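Local coordinates for LPXTG cell wall surface protein (Streptococcus gordonii, PDB 4IGB) that is a cell-wall-anchored surface protein whose adhesin-like N-terminal region, the part in this crystal, probably mediates attachment of the streptococcus to host surfaces, at residues 28-40 / 140-152. Numbering follows the deposited sequence.
Sequences IRKFNLNINNVSV and SISELWESNAFEI. With SO4 (sulfate ion), chain J.
K30 reaches across to the hairpin loop between strands 135-142 and 149-153 with its chain extended, CG turned anti to the backbone N (chi1 -173°). Its NZ donates a hydrogen bond to S147 O at 2.7 Å, in the carbonyl plane, and makes a salt bridge with E146 OE1 at 2.8 Å, approaching the carboxylate from its anti side. This is the open side: S147 is exposed, and a sulfate, probably from the crystallisation liquor, bonds weakly to NZ and is also hydrogen-bonded to Y286 OH.

The tight part is apolar and buried. L33 CD2 sits at the edge of the F150 ring, 4.0 Å from CE2, between the sheets containing strands 84-100 and 149-153. Nearer the surface, V38 CG2 meets buried I141 CD1 tip to tip at 3.7 Å, and I35 CG2 lies against I141 CG2.

N148 fits closely between: CB lies 3.3 Å from F31 O, CA makes a CA-H...O approach to L33 O, and OD1 takes a weak bond from L33 N. Waters bridge F31 O to N148 O and L33 O to A149 O; a third donates to N148 OD1. Apolar packing, waters and N148 thus join 28-40 to the hairpin, while E146 probably offsets the lysine's charge.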
ATOM      1  N   ILE B  28      -0.649   2.767 -10.306  1.00 24.76           N
ATOM      2  CA  ILE B  28       0.058   2.732  -9.031  1.00 20.72           C
ATOM      3  C   ILE B  28       1.257   1.789  -9.130  1.00 25.91           C
ATOM      4  O   ILE B  28       1.373   1.012 -10.077  1.00 23.14           O
ATOM      5  CB  ILE B  28      -0.864   2.358  -7.866  1.00 20.08           C
ATOM      6  CG1 ILE B  28      -1.506   1.000  -8.114  1.00 24.32           C
ATOM      7  CG2 ILE B  28      -1.915   3.443  -7.680  1.00 23.59           C
ATOM      8  CD1 ILE B  28      -2.480   0.583  -7.057  1.00 26.63           C
ATOM      9  N   ARG B  29       2.178   1.881  -8.178  1.00 20.04           N
ATOM     10  CA  ARG B  29       3.320   0.986  -8.210  1.00 17.60           C
ATOM     11  C   ARG B  29       3.016  -0.320  -7.511  1.00 22.51           C
ATOM     12  O   ARG B  29       2.625  -0.328  -6.345  1.00 22.02           O
ATOM     13  CB  ARG B  29       4.527   1.613  -7.540  1.00 22.96           C
ATOM     14  CG  ARG B  29       5.680   0.644  -7.490  1.00 30.76           C
ATOM     15  CD  ARG B  29       6.957   1.335  -7.114  1.00 42.81           C
ATOM     16  NE  ARG B  29       8.087   0.456  -7.377  1.00 58.55           N
ATOM     17  CZ  ARG B  29       9.346   0.863  -7.418  1.00 54.59           C
ATOM     18  NH1 ARG B  29       9.629   2.151  -7.225  1.00 45.32           N
ATOM     19  NH2 ARG B  29      10.310  -0.019  -7.664  1.00 52.35           N
ATOM     20  N   LYS B  30       3.224  -1.424  -8.213  1.00 18.35           N
ATOM     21  CA  LYS B  30       3.069  -2.736  -7.609  1.00 18.91           C
ATOM     22  C   LYS B  30       4.443  -3.242  -7.192  1.00 25.44           C
ATOM     23  O   LYS B  30       5.351  -3.351  -8.019  1.00 25.15           O
ATOM     24  CB  LYS B  30       2.424  -3.710  -8.590  1.00 20.13           C
ATOM     25  CG  LYS B  30       2.060  -5.071  -7.999  1.00 23.64           C
ATOM     26  CD  LYS B  30       1.314  -5.925  -9.038  1.00 23.76           C
ATOM     27  CE  LYS B  30       0.506  -7.034  -8.368  1.00 31.11           C
ATOM     28  NZ  LYS B  30      -0.033  -7.994  -9.371  1.00 30.11           N
ATOM     29  N   PHE B  31       4.605  -3.548  -5.911  1.00 18.34           N
ATOM     30  CA  PHE B  31       5.911  -3.979  -5.437  1.00 19.99           C
ATOM     31  C   PHE B  31       6.268  -5.379  -5.939  1.00 19.88           C
ATOM     32  O   PHE B  31       5.396  -6.171  -6.299  1.00 20.74           O
ATOM     33  CB  PHE B  31       5.960  -3.936  -3.908  1.00 20.91           C
ATOM     34  CG  PHE B  31       6.004  -2.545  -3.341  1.00 22.26           C
ATOM     35  CD1 PHE B  31       7.028  -1.676  -3.682  1.00 18.80           C
ATOM     36  CD2 PHE B  31       5.020  -2.109  -2.466  1.00 17.08           C
ATOM     37  CE1 PHE B  31       7.072  -0.389  -3.160  1.00 22.18           C
ATOM     38  CE2 PHE B  31       5.064  -0.847  -1.925  1.00 16.28           C
ATOM     39  CZ  PHE B  31       6.093   0.024  -2.277  1.00 19.17           C
ATOM     40  N   ASN B  32       7.557  -5.684  -5.927  1.00 20.65           N
ATOM     41  CA  ASN B  32       8.041  -7.006  -6.301  1.00 25.73           C
ATOM     42  C   ASN B  32       8.012  -7.980  -5.130  1.00 27.04           C
ATOM     43  O   ASN B  32       8.841  -7.906  -4.219  1.00 22.14           O
ATOM     44  CB  ASN B  32       9.460  -6.906  -6.864  1.00 21.95           C
ATOM     45  CG  ASN B  32       9.515  -6.089  -8.129  1.00 29.35           C
ATOM     46  OD1 ASN B  32       8.693  -6.280  -9.018  1.00 30.71           O
ATOM     47  ND2 ASN B  32      10.473  -5.158  -8.217  1.00 29.21           N
ATOM     48  N   LEU B  33       7.053  -8.894  -5.156  1.00 19.24           N
ATOM     49  CA  LEU B  33       6.975  -9.928  -4.140  1.00 23.23           C
ATOM     50  C   LEU B  33       6.920 -11.245  -4.871  1.00 26.19           C
ATOM     51  O   LEU B  33       6.001 -11.479  -5.661  1.00 24.50           O
ATOM     52  CB  LEU B  33       5.723  -9.766  -3.276  1.00 23.86           C
ATOM     53  CG  LEU B  33       5.716  -8.689  -2.198  1.00 30.32           C
ATOM     54  CD1 LEU B  33       5.931  -7.333  -2.812  1.00 32.47           C
ATOM     55  CD2 LEU B  33       4.386  -8.728  -1.459  1.00 34.70           C
ATOM     56  N   ASN B  34       7.901 -12.106  -4.631  1.00 17.09           N
ATOM     57  CA  ASN B  34       7.956 -13.350  -5.371  1.00 21.70           C
ATOM     58  C   ASN B  34       8.664 -14.431  -4.580  1.00 26.06           C
ATOM     59  O   ASN B  34       9.173 -14.164  -3.479  1.00 19.76           O
ATOM     60  CB  ASN B  34       8.624 -13.126  -6.725  1.00 16.74           C
ATOM     61  CG  ASN B  34       9.981 -12.472  -6.596  1.00 28.71           C
ATOM     62  OD1 ASN B  34      10.924 -13.087  -6.090  1.00 23.17           O
ATOM     63  ND2 ASN B  34      10.094 -11.221  -7.058  1.00 17.38           N
ATOM     64  N   ILE B  35       8.686 -15.644  -5.131  1.00 18.84           N
ATOM     65  CA  ILE B  35       9.302 -16.778  -4.433  1.00 27.78           C
ATOM     66  C   ILE B  35      10.805 -16.613  -4.266  1.00 22.61           C
ATOM     67  O   ILE B  35      11.431 -17.366  -3.526  1.00 21.27           O
ATOM     68  CB  ILE B  35       9.057 -18.132  -5.142  1.00 22.58           C
ATOM     69  CG1 ILE B  35       9.703 -18.130  -6.521  1.00 26.82           C
ATOM     70  CG2 ILE B  35       7.562 -18.452  -5.246  1.00 15.48           C
ATOM     71  CD1 ILE B  35       9.824 -19.521  -7.114  1.00 31.48           C
ATOM     72  N   ASN B  36      11.389 -15.647  -4.964  1.00 19.05           N
ATOM     73  CA  ASN B  36      12.834 -15.481  -4.924  1.00 19.60           C
ATOM     74  C   ASN B  36      13.294 -14.443  -3.913  1.00 20.27           C
ATOM     75  O   ASN B  36      14.451 -14.443  -3.501  1.00 23.42           O
ATOM     76  CB  ASN B  36      13.394 -15.137  -6.305  1.00 24.81           C
ATOM     77  CG  ASN B  36      13.224 -16.263  -7.296  1.00 35.32           C
ATOM     78  OD1 ASN B  36      12.709 -16.056  -8.397  1.00 46.63           O
ATOM     79  ND2 ASN B  36      13.649 -17.462  -6.918  1.00 25.75           N
ATOM     80  N   ASN B  37      12.410 -13.535  -3.520  1.00 17.81           N
ATOM     81  CA  ASN B  37      12.819 -12.568  -2.515  1.00 19.14           C
ATOM     82  C   ASN B  37      12.126 -12.748  -1.178  1.00 14.18           C
ATOM     83  O   ASN B  37      12.332 -11.968  -0.271  1.00 16.14           O
ATOM     84  CB  ASN B  37      12.766 -11.121  -3.027  1.00 16.35           C
ATOM     85  CG  ASN B  37      11.346 -10.609  -3.239  1.00 19.29           C
ATOM     86  OD1 ASN B  37      11.140  -9.422  -3.487  1.00 26.75           O
ATOM     87  ND2 ASN B  37      10.373 -11.486  -3.125  1.00 15.04           N
ATOM     88  N   VAL B  38      11.356 -13.817  -1.039  1.00 17.77           N
ATOM     89  CA  VAL B  38      10.668 -14.076   0.219  1.00 15.61           C
ATOM     90  C   VAL B  38      11.557 -14.869   1.172  1.00 18.72           C
ATOM     91  O   VAL B  38      12.354 -15.703   0.743  1.00 20.47           O
ATOM     92  CB  VAL B  38       9.347 -14.836  -0.002  1.00 20.12           C
ATOM     93  CG1 VAL B  38       9.625 -16.232  -0.556  1.00 18.36           C
ATOM     94  CG2 VAL B  38       8.563 -14.941   1.291  1.00 22.94           C
ATOM     95  N   SER B  39      11.443 -14.581   2.460  1.00 18.22           N
ATOM     96  CA  SER B  39      12.060 -15.410   3.493  1.00 19.31           C
ATOM     97  C   SER B  39      11.066 -15.634   4.627  1.00 16.88           C
ATOM     98  O   SER B  39      10.173 -14.821   4.857  1.00 16.79           O
ATOM     99  CB  SER B  39      13.359 -14.782   4.006  1.00 23.69           C
ATOM    100  OG  SER B  39      13.152 -13.448   4.437  1.00 20.54           O
ATOM    101  N   VAL B  40      11.187 -16.766   5.302  1.00 16.08           N
ATOM    102  CA  VAL B  40      10.311 -17.068   6.417  1.00 19.60           C
ATOM    103  C   VAL B  40      11.026 -16.640   7.698  1.00 24.35           C
ATOM    104  O   VAL B  40      12.053 -17.209   8.052  1.00 21.26           O
ATOM    105  CB  VAL B  40       9.973 -18.577   6.467  1.00 26.38           C
ATOM    106  CG1 VAL B  40       9.187 -18.915   7.721  1.00 23.13           C
ATOM    107  CG2 VAL B  40       9.180 -18.984   5.225  1.00 19.49           C
ATOM    108  N   SER B 140      -0.158 -19.209  -0.748  1.00 14.88           N
ATOM    109  CA  SER B 140       0.891 -19.555  -1.701  1.00 15.83           C
ATOM    110  C   SER B 140       1.463 -18.298  -2.302  1.00 16.93           C
ATOM    111  O   SER B 140       0.821 -17.236  -2.297  1.00 17.89           O
ATOM    112  CB  SER B 140       0.377 -20.490  -2.816  1.00 14.92           C
ATOM    113  OG  SER B 140      -0.549 -19.818  -3.662  1.00 25.08           O
ATOM    114  N   ILE B 141       2.680 -18.431  -2.812  1.00 17.94           N
ATOM    115  CA  ILE B 141       3.344 -17.369  -3.547  1.00 18.63           C
ATOM    116  C   ILE B 141       3.678 -17.888  -4.943  1.00 21.85           C
ATOM    117  O   ILE B 141       4.342 -18.910  -5.088  1.00 21.07           O
ATOM    118  CB  ILE B 141       4.642 -16.959  -2.847  1.00 16.80           C
ATOM    119  CG1 ILE B 141       4.343 -16.534  -1.410  1.00 17.75           C
ATOM    120  CG2 ILE B 141       5.348 -15.850  -3.623  1.00 17.12           C
ATOM    121  CD1 ILE B 141       5.587 -16.208  -0.599  1.00 18.18           C
ATOM    122  N   SER B 142       3.216 -17.189  -5.967  1.00 18.30           N
ATOM    123  CA  SER B 142       3.493 -17.583  -7.342  1.00 20.83           C
ATOM    124  C   SER B 142       3.059 -16.485  -8.276  1.00 23.59           C
ATOM    125  O   SER B 142       2.382 -15.536  -7.874  1.00 15.27           O
ATOM    126  CB  SER B 142       2.697 -18.824  -7.721  1.00 23.30           C
ATOM    127  OG  SER B 142       1.362 -18.451  -8.022  1.00 25.09           O
ATOM    128  N   GLU B 143       3.420 -16.628  -9.544  1.00 21.02           N
ATOM    129  CA  GLU B 143       2.882 -15.719 -10.533  1.00 19.38           C
ATOM    130  C   GLU B 143       1.985 -16.444 -11.526  1.00 21.06           C
ATOM    131  O   GLU B 143       1.903 -16.062 -12.680  1.00 23.59           O
ATOM    132  CB  GLU B 143       4.000 -14.916 -11.206  1.00 22.90           C
ATOM    133  CG  GLU B 143       4.693 -13.965 -10.233  1.00 22.13           C
ATOM    134  CD  GLU B 143       5.863 -13.211 -10.845  1.00 23.18           C
ATOM    135  OE1 GLU B 143       5.881 -11.975 -10.759  1.00 25.78           O
ATOM    136  OE2 GLU B 143       6.781 -13.853 -11.392  1.00 26.22           O
ATOM    137  N   LEU B 144       1.296 -17.486 -11.067  1.00 21.62           N
ATOM    138  CA  LEU B 144       0.341 -18.189 -11.930  1.00 19.00           C
ATOM    139  C   LEU B 144      -0.752 -17.261 -12.457  1.00 23.16           C
ATOM    140  O   LEU B 144      -1.210 -17.423 -13.585  1.00 31.83           O
ATOM    141  CB  LEU B 144      -0.363 -19.337 -11.201  1.00 18.23           C
ATOM    142  CG  LEU B 144       0.370 -20.547 -10.632  1.00 35.04           C
ATOM    143  CD1 LEU B 144      -0.622 -21.700 -10.508  1.00 20.42           C
ATOM    144  CD2 LEU B 144       1.565 -20.929 -11.492  1.00 34.51           C
ATOM    145  N   TRP B 145      -1.186 -16.315 -11.623  1.00 20.84           N
ATOM    146  CA  TRP B 145      -2.377 -15.517 -11.893  1.00 22.40           C
ATOM    147  C   TRP B 145      -2.034 -14.070 -12.231  1.00 34.53           C
ATOM    148  O   TRP B 145      -2.535 -13.524 -13.211  1.00 27.36           O
ATOM    149  CB  TRP B 145      -3.321 -15.578 -10.691  1.00 23.52           C
ATOM    150  CG  TRP B 145      -3.500 -16.979 -10.201  1.00 24.94           C
ATOM    151  CD1 TRP B 145      -3.187 -17.468  -8.963  1.00 29.02           C
ATOM    152  CD2 TRP B 145      -4.011 -18.084 -10.951  1.00 24.89           C
ATOM    153  NE1 TRP B 145      -3.484 -18.812  -8.895  1.00 25.91           N
ATOM    154  CE2 TRP B 145      -3.991 -19.214 -10.106  1.00 29.27           C
ATOM    155  CE3 TRP B 145      -4.487 -18.230 -12.258  1.00 33.09           C
ATOM    156  CZ2 TRP B 145      -4.431 -20.471 -10.522  1.00 33.04           C
ATOM    157  CZ3 TRP B 145      -4.921 -19.487 -12.674  1.00 40.21           C
ATOM    158  CH2 TRP B 145      -4.888 -20.587 -11.807  1.00 37.86           C
ATOM    159  N   GLU B 146      -1.192 -13.458 -11.402  1.00 24.92           N
ATOM    160  CA  GLU B 146      -0.677 -12.117 -11.648  1.00 26.08           C
ATOM    161  C   GLU B 146       0.806 -12.118 -11.334  1.00 28.39           C
ATOM    162  O   GLU B 146       1.296 -12.996 -10.618  1.00 21.71           O
ATOM    163  CB  GLU B 146      -1.297 -11.086 -10.701  1.00 28.27           C
ATOM    164  CG  GLU B 146      -2.793 -11.100 -10.546  1.00 46.91           C
ATOM    165  CD  GLU B 146      -3.254 -10.096  -9.491  1.00 46.68           C
ATOM    166  OE1 GLU B 146      -2.405  -9.332  -8.967  1.00 41.81           O
ATOM    167  OE2 GLU B 146      -4.462 -10.075  -9.182  1.00 53.62           O
ATOM    168  N   SER B 147       1.500 -11.109 -11.845  1.00 23.28           N
ATOM    169  CA  SER B 147       2.878 -10.845 -11.472  1.00 31.90           C
ATOM    170  C   SER B 147       2.952 -10.386 -10.012  1.00 22.19           C
ATOM    171  O   SER B 147       2.040  -9.738  -9.504  1.00 21.42           O
ATOM    172  CB  SER B 147       3.465  -9.752 -12.373  1.00 30.77           C
ATOM    173  OG  SER B 147       3.630 -10.212 -13.704  1.00 46.14           O
ATOM    174  N   ASN B 148       4.038 -10.738  -9.338  1.00 21.33           N
ATOM    175  CA  ASN B 148       4.349 -10.119  -8.056  1.00 21.22           C
ATOM    176  C   ASN B 148       3.223 -10.217  -7.033  1.00 20.00           C
ATOM    177  O   ASN B 148       2.881  -9.244  -6.376  1.00 27.36           O
ATOM    178  CB  ASN B 148       4.716  -8.653  -8.288  1.00 21.00           C
ATOM    179  CG  ASN B 148       6.068  -8.503  -8.933  1.00 24.96           C
ATOM    180  OD1 ASN B 148       7.044  -9.089  -8.474  1.00 40.79           O
ATOM    181  ND2 ASN B 148       6.134  -7.744 -10.015  1.00 34.02           N
ATOM    182  N   ALA B 149       2.645 -11.396  -6.893  1.00 16.44           N
ATOM    183  CA  ALA B 149       1.479 -11.518  -6.053  1.00 23.44           C
ATOM    184  C   ALA B 149       1.560 -12.727  -5.137  1.00 15.82           C
ATOM    185  O   ALA B 149       2.345 -13.654  -5.362  1.00 16.94           O
ATOM    186  CB  ALA B 149       0.211 -11.588  -6.918  1.00 21.86           C
ATOM    187  N   PHE B 150       0.745 -12.698  -4.098  1.00 14.72           N
ATOM    188  CA  PHE B 150       0.523 -13.874  -3.275  1.00 21.28           C
ATOM    189  C   PHE B 150      -0.957 -14.240  -3.267  1.00 19.08           C
ATOM    190  O   PHE B 150      -1.822 -13.413  -3.587  1.00 19.52           O
ATOM    191  CB  PHE B 150       1.071 -13.683  -1.857  1.00 17.42           C
ATOM    192  CG  PHE B 150       0.537 -12.474  -1.140  1.00 22.19           C
ATOM    193  CD1 PHE B 150      -0.656 -12.538  -0.438  1.00 17.15           C
ATOM    194  CD2 PHE B 150       1.247 -11.277  -1.145  1.00 19.00           C
ATOM    195  CE1 PHE B 150      -1.146 -11.433   0.247  1.00 18.19           C
ATOM    196  CE2 PHE B 150       0.762 -10.159  -0.474  1.00 16.80           C
ATOM    197  CZ  PHE B 150      -0.433 -10.241   0.238  1.00 18.74           C
ATOM    198  N   GLU B 151      -1.243 -15.481  -2.899  1.00 17.01           N
ATOM    199  CA  GLU B 151      -2.601 -15.996  -2.923  1.00 16.64           C
ATOM    200  C   GLU B 151      -3.009 -16.513  -1.558  1.00 18.08           C
ATOM    201  O   GLU B 151      -2.272 -17.270  -0.951  1.00 22.23           O
ATOM    202  CB  GLU B 151      -2.669 -17.136  -3.936  1.00 18.98           C
ATOM    203  CG  GLU B 151      -3.996 -17.867  -4.020  1.00 18.19           C
ATOM    204  CD  GLU B 151      -4.071 -18.736  -5.266  1.00 26.83           C
ATOM    205  OE1 GLU B 151      -3.152 -18.618  -6.111  1.00 23.30           O
ATOM    206  OE2 GLU B 151      -5.032 -19.536  -5.398  1.00 29.17           O
ATOM    207  N   ILE B 152      -4.175 -16.093  -1.076  1.00 16.49           N
ATOM    208  CA  ILE B 152      -4.721 -16.611   0.171  1.00 21.88           C
ATOM    209  C   ILE B 152      -6.025 -17.322  -0.136  1.00 23.95           C
ATOM    210  O   ILE B 152      -6.848 -16.808  -0.892  1.00 23.29           O
ATOM    211  CB  ILE B 152      -4.966 -15.491   1.186  1.00 19.44           C
ATOM    212  CG1 ILE B 152      -3.677 -14.705   1.428  1.00 20.46           C
ATOM    213  CG2 ILE B 152      -5.473 -16.065   2.488  1.00 16.32           C
ATOM    214  CD1 ILE B 152      -3.868 -13.444   2.220  1.00 19.11           C
TER
HETATM  215  S   SO4 J 501      -2.316  -5.209 -11.092  0.65 51.83           S
HETATM  216  O1  SO4 J 501      -3.669  -5.072 -11.628  0.65 79.59           O
HETATM  217  O2  SO4 J 501      -2.375  -5.849  -9.789  0.65 48.30           O
HETATM  218  O3  SO4 J 501      -1.718  -3.880 -10.977  0.65 38.72           O
HETATM  219  O4  SO4 J 501      -1.515  -6.055 -11.977  0.65 55.24           O
HETATM  220  O   HOH W   1       2.941  -6.870  -5.143  1.00 16.17           O
HETATM  221  O   HOH W   2       4.687 -13.632  -6.809  1.00 17.57           O
HETATM  222  O   HOH W   3       9.048 -10.279  -9.344  1.00 33.72           O